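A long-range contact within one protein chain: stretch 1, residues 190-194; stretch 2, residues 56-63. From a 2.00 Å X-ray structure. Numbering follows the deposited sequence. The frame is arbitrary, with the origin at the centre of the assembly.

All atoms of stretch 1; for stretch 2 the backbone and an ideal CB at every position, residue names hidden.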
ATOM      1  N   ILE A 190       3.980  -3.508  -5.588  1.00 24.86           N
ATOM      2  CA  ILE A 190       5.144  -4.025  -6.336  1.00 25.24           C
ATOM      3  C   ILE A 190       5.839  -2.861  -7.028  1.00 25.41           C
ATOM      4  O   ILE A 190       5.205  -2.168  -7.848  1.00 27.45           O
ATOM      5  CB  ILE A 190       4.744  -5.065  -7.452  1.00 24.73           C
ATOM      6  CG1 ILE A 190       3.779  -6.098  -6.931  1.00 26.19           C
ATOM      7  CG2 ILE A 190       6.005  -5.737  -8.075  1.00 24.64           C
ATOM      8  CD1 ILE A 190       3.246  -7.059  -7.991  1.00 26.24           C
ATOM      9  N   ASP A 191       7.110  -2.627  -6.727  1.00 24.32           N
ATOM     10  CA  ASP A 191       7.883  -1.681  -7.514  1.00 24.48           C
ATOM     11  C   ASP A 191       8.429  -2.376  -8.755  1.00 23.19           C
ATOM     12  O   ASP A 191       9.413  -3.110  -8.656  1.00 21.85           O
ATOM     13  CB  ASP A 191       9.050  -1.085  -6.700  1.00 25.37           C
ATOM     14  CG  ASP A 191       9.566   0.241  -7.286  1.00 28.78           C
ATOM     15  OD1 ASP A 191       9.954   1.121  -6.473  1.00 34.29           O
ATOM     16  OD2 ASP A 191       9.572   0.423  -8.537  1.00 27.66           O
ATOM     17  N   LEU A 192       7.789  -2.154  -9.917  1.00 23.32           N
ATOM     18  CA  LEU A 192       8.211  -2.785 -11.174  1.00 22.52           C
ATOM     19  C   LEU A 192       9.655  -2.514 -11.479  1.00 22.73           C
ATOM     20  O   LEU A 192      10.333  -3.349 -12.037  1.00 21.81           O
ATOM     21  CB  LEU A 192       7.360  -2.328 -12.369  1.00 22.81           C
ATOM     22  CG  LEU A 192       5.914  -2.764 -12.412  1.00 22.32           C
ATOM     23  CD1 LEU A 192       5.228  -2.405 -13.748  1.00 20.52           C
ATOM     24  CD2 LEU A 192       5.757  -4.261 -12.064  1.00 21.15           C
ATOM     25  N   LYS A 193      10.144  -1.342 -11.095  1.00 23.98           N
ATOM     26  CA  LYS A 193      11.531  -0.963 -11.423  1.00 24.85           C
ATOM     27  C   LYS A 193      12.518  -1.677 -10.509  1.00 25.32           C
ATOM     28  O   LYS A 193      13.682  -1.760 -10.874  1.00 26.52           O
ATOM     29  CB  LYS A 193      11.717   0.564 -11.386  1.00 25.64           C
ATOM     30  CG  LYS A 193      13.069   1.109 -11.872  1.00 25.93           C
ATOM     31  CD  LYS A 193      13.215   2.621 -11.614  1.00 26.71           C
ATOM     32  CE  LYS A 193      14.597   3.116 -12.132  1.00 29.61           C
ATOM     33  NZ  LYS A 193      15.395   4.008 -11.183  1.00 33.53           N
ATOM     34  N   THR A 194      12.086  -2.215  -9.352  1.00 25.16           N
ATOM     35  CA  THR A 194      13.019  -3.001  -8.506  1.00 25.47           C
ATOM     36  C   THR A 194      13.154  -4.407  -9.036  1.00 23.58           C
ATOM     37  O   THR A 194      14.219  -5.026  -8.981  1.00 22.70           O
ATOM     38  CB  THR A 194      12.677  -3.069  -6.971  1.00 26.18           C
ATOM     39  OG1 THR A 194      11.313  -3.445  -6.758  1.00 33.59           O
ATOM     40  CG2 THR A 194      12.968  -1.740  -6.195  1.00 31.46           C
ATOM     41  N   UNK A  56      14.506   9.529 -15.988  1.00 33.86           N
ATOM     42  CA  UNK A  56      13.579  10.118 -14.971  1.00 33.11           C
ATOM     43  C   UNK A  56      13.335   9.235 -13.769  1.00 32.14           C
ATOM     44  O   UNK A  56      12.861   9.687 -12.741  1.00 33.33           O
ATOM     45  CB  UNK A  56      12.226  10.430 -15.614  1.00 33.11           C
ATOM     46  N   UNK A  57      13.638   7.956 -13.892  1.00 30.95           N
ATOM     47  CA  UNK A  57      13.284   7.026 -12.843  1.00 29.26           C
ATOM     48  C   UNK A  57      11.776   6.760 -12.832  1.00 27.41           C
ATOM     49  O   UNK A  57      11.301   6.134 -11.911  1.00 26.73           O
ATOM     50  CB  UNK A  57      13.743   7.563 -11.486  1.00 29.26           C
ATOM     51  N   UNK A  58      11.045   7.277 -13.831  1.00 25.56           N
ATOM     52  CA  UNK A  58       9.592   7.040 -13.986  1.00 24.44           C
ATOM     53  C   UNK A  58       9.274   5.568 -14.247  1.00 22.83           C
ATOM     54  O   UNK A  58      10.000   4.915 -14.940  1.00 21.74           O
ATOM     55  CB  UNK A  58       9.038   7.890 -15.131  1.00 24.44           C
ATOM     56  N   UNK A  59       8.173   5.078 -13.669  1.00 21.75           N
ATOM     57  CA  UNK A  59       7.685   3.722 -13.900  1.00 19.94           C
ATOM     58  C   UNK A  59       6.328   3.817 -14.599  1.00 19.14           C
ATOM     59  O   UNK A  59       5.539   4.754 -14.325  1.00 19.14           O
ATOM     60  CB  UNK A  59       7.579   2.938 -12.590  1.00 19.94           C
ATOM     61  N   UNK A  60       6.074   2.892 -15.518  1.00 16.69           N
ATOM     62  CA  UNK A  60       4.792   2.857 -16.252  1.00 16.04           C
ATOM     63  C   UNK A  60       3.586   2.535 -15.363  1.00 16.18           C
ATOM     64  O   UNK A  60       3.681   1.764 -14.373  1.00 15.16           O
ATOM     65  CB  UNK A  60       4.872   1.822 -17.376  1.00 16.04           C
ATOM     66  N   UNK A  61       2.434   3.127 -15.714  1.00 16.68           N
ATOM     67  CA  UNK A  61       1.171   2.600 -15.222  1.00 16.74           C
ATOM     68  C   UNK A  61       0.572   1.775 -16.319  1.00 17.18           C
ATOM     69  O   UNK A  61       0.807   2.012 -17.515  1.00 16.61           O
ATOM     70  CB  UNK A  61       0.217   3.711 -14.779  1.00 16.74           C
ATOM     71  N   UNK A  62      -0.231   0.787 -15.942  1.00 15.78           N
ATOM     72  CA  UNK A  62      -0.997   0.113 -16.956  1.00 15.07           C
ATOM     73  C   UNK A  62      -2.334  -0.338 -16.428  1.00 15.05           C
ATOM     74  O   UNK A  62      -2.569  -0.419 -15.207  1.00 15.70           O
ATOM     75  CB  UNK A  62      -0.216  -1.081 -17.507  1.00 15.07           C
ATOM     76  N   UNK A  63      -3.207  -0.622 -17.370  1.00 14.01           N
ATOM     77  CA  UNK A  63      -4.387  -1.375 -17.071  1.00 15.52           C
ATOM     78  C   UNK A  63      -4.464  -2.423 -18.128  1.00 15.30           C
ATOM     79  O   UNK A  63      -4.212  -2.163 -19.268  1.00 15.35           O
ATOM     80  CB  UNK A  63      -5.646  -0.507 -17.017  1.00 15.52           C
TER

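Stretch 1 offers mainly the start of a helix. Asp 191 sits at the N-cap, its OD2 accepting the capping hydrogen bond from Lys 193 N at 3.2 Å, while the CA-to-CB bonds of Leu 192 and Lys 193 point toward stretch 2.

Position 56 has an ideal CB with nothing of stretch 1 within 5.5 Å, so the contact hardly restricts it; small or polar residues would suit. The residue is Thr 56, whose OG1 accepts a hydrogen bond from the backbone N of position 58 at 3.2 Å.

Position 57 has a phi of 73° and psi of 7°, in the left-handed region, which favours glycine, although asparagine or aspartate can also adopt it. The ideal CB points sideways and lies 3.9 Å from Lys 193 NZ, so an acidic or amide side chain might also have been considered. The deposited residue is Gly 57, consistent with the backbone. The lysine chain passes alongside, with Lys 193 CD 4.0 Å from Gly 57 O.

At position 58 CA-to-CB points away from stretch 1, and many side chains would do, polar ones among them. It is Asn 58.

Position 59 is the centre of the contact: its CA lies 6.5 Å from Lys 193 CA, and CA-to-CB points toward stretch 1. The ideal CB is 4.9 Å from Lys 193 CB and 5.3 Å from Leu 192 CB, leaving room for a modest apolar group over aliphatic carbon; valine, isoleucine or threonine would be plausible. Val 59, with chi1 in t, uses both branches: CG1 packs 3.9 Å from Leu 192 CB, and CG2 lies 3.7 Å from Lys 193 CB. CG2 also comes within 4.2 Å of Asp 191 OD2, bringing a methyl beside the capping carboxylate.

Position 60 directs CA-to-CB sideways, with nothing of stretch 1 within 5.5 Å of its ideal CB, so side chains of almost any size would suit the contact. Ala 60 contributes chiefly through its backbone, its O lying 4.5 Å from Leu 192 CD1; this oxygen is buried by the contact without a partner in the model.

At position 61, in the strand, CA-to-CB points away, and small or polar residues are possible. It is Ser 61, its OG hydrogen-bonded elsewhere in the structure.

Position 62 points sideways, but a long apolar side chain could bring its end to Leu 192 CD1. Phe 62 does so with chi1 in p: CE2 lies 4.0 Å from Leu 192 CD1, which meets the ring at its edge.

Position 63 is out of reach, and stretch 1 gives no preference between polar and apolar; it is Ile 63.

Stretch 2, residues 56-63: TGNVASFI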
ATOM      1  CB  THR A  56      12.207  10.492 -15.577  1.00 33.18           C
ATOM      2  OG1 THR A  56      11.615   9.356 -16.231  1.00 31.42           O
ATOM      3  CG2 THR A  56      12.367  11.559 -16.578  1.00 34.31           C
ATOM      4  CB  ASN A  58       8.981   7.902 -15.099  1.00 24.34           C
ATOM      5  CG  ASN A  58       8.854   9.393 -14.692  1.00 26.08           C
ATOM      6  OD1 ASN A  58       8.844  10.289 -15.540  1.00 29.95           O
ATOM      7  ND2 ASN A  58       8.766   9.646 -13.387  1.00 25.96           N
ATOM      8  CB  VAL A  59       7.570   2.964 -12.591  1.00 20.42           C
ATOM      9  CG1 VAL A  59       7.048   1.528 -12.799  1.00 19.62           C
ATOM     10  CG2 VAL A  59       8.931   2.999 -11.845  1.00 19.73           C
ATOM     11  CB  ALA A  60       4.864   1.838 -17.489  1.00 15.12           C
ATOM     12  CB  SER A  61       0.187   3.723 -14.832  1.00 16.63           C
ATOM     13  OG  SER A  61       0.651   4.335 -13.656  1.00 17.80           O
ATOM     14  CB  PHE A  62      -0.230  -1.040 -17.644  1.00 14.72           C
ATOM     15  CG  PHE A  62       0.115  -2.228 -16.739  1.00 17.12           C
ATOM     16  CD1 PHE A  62      -0.813  -3.243 -16.500  1.00 18.34           C
ATOM     17  CD2 PHE A  62       1.384  -2.336 -16.190  1.00 18.72           C
ATOM     18  CE1 PHE A  62      -0.496  -4.346 -15.685  1.00 17.26           C
ATOM     19  CE2 PHE A  62       1.717  -3.420 -15.363  1.00 20.03           C
ATOM     20  CZ  PHE A  62       0.768  -4.431 -15.121  1.00 17.75           C
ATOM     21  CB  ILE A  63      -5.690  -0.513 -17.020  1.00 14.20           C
ATOM     22  CG1 ILE A  63      -6.898  -1.424 -16.724  1.00 15.89           C
ATOM     23  CG2 ILE A  63      -5.875   0.343 -18.338  1.00 15.74           C
ATOM     24  CD1 ILE A  63      -8.174  -0.695 -16.330  1.00 15.01           C
TER
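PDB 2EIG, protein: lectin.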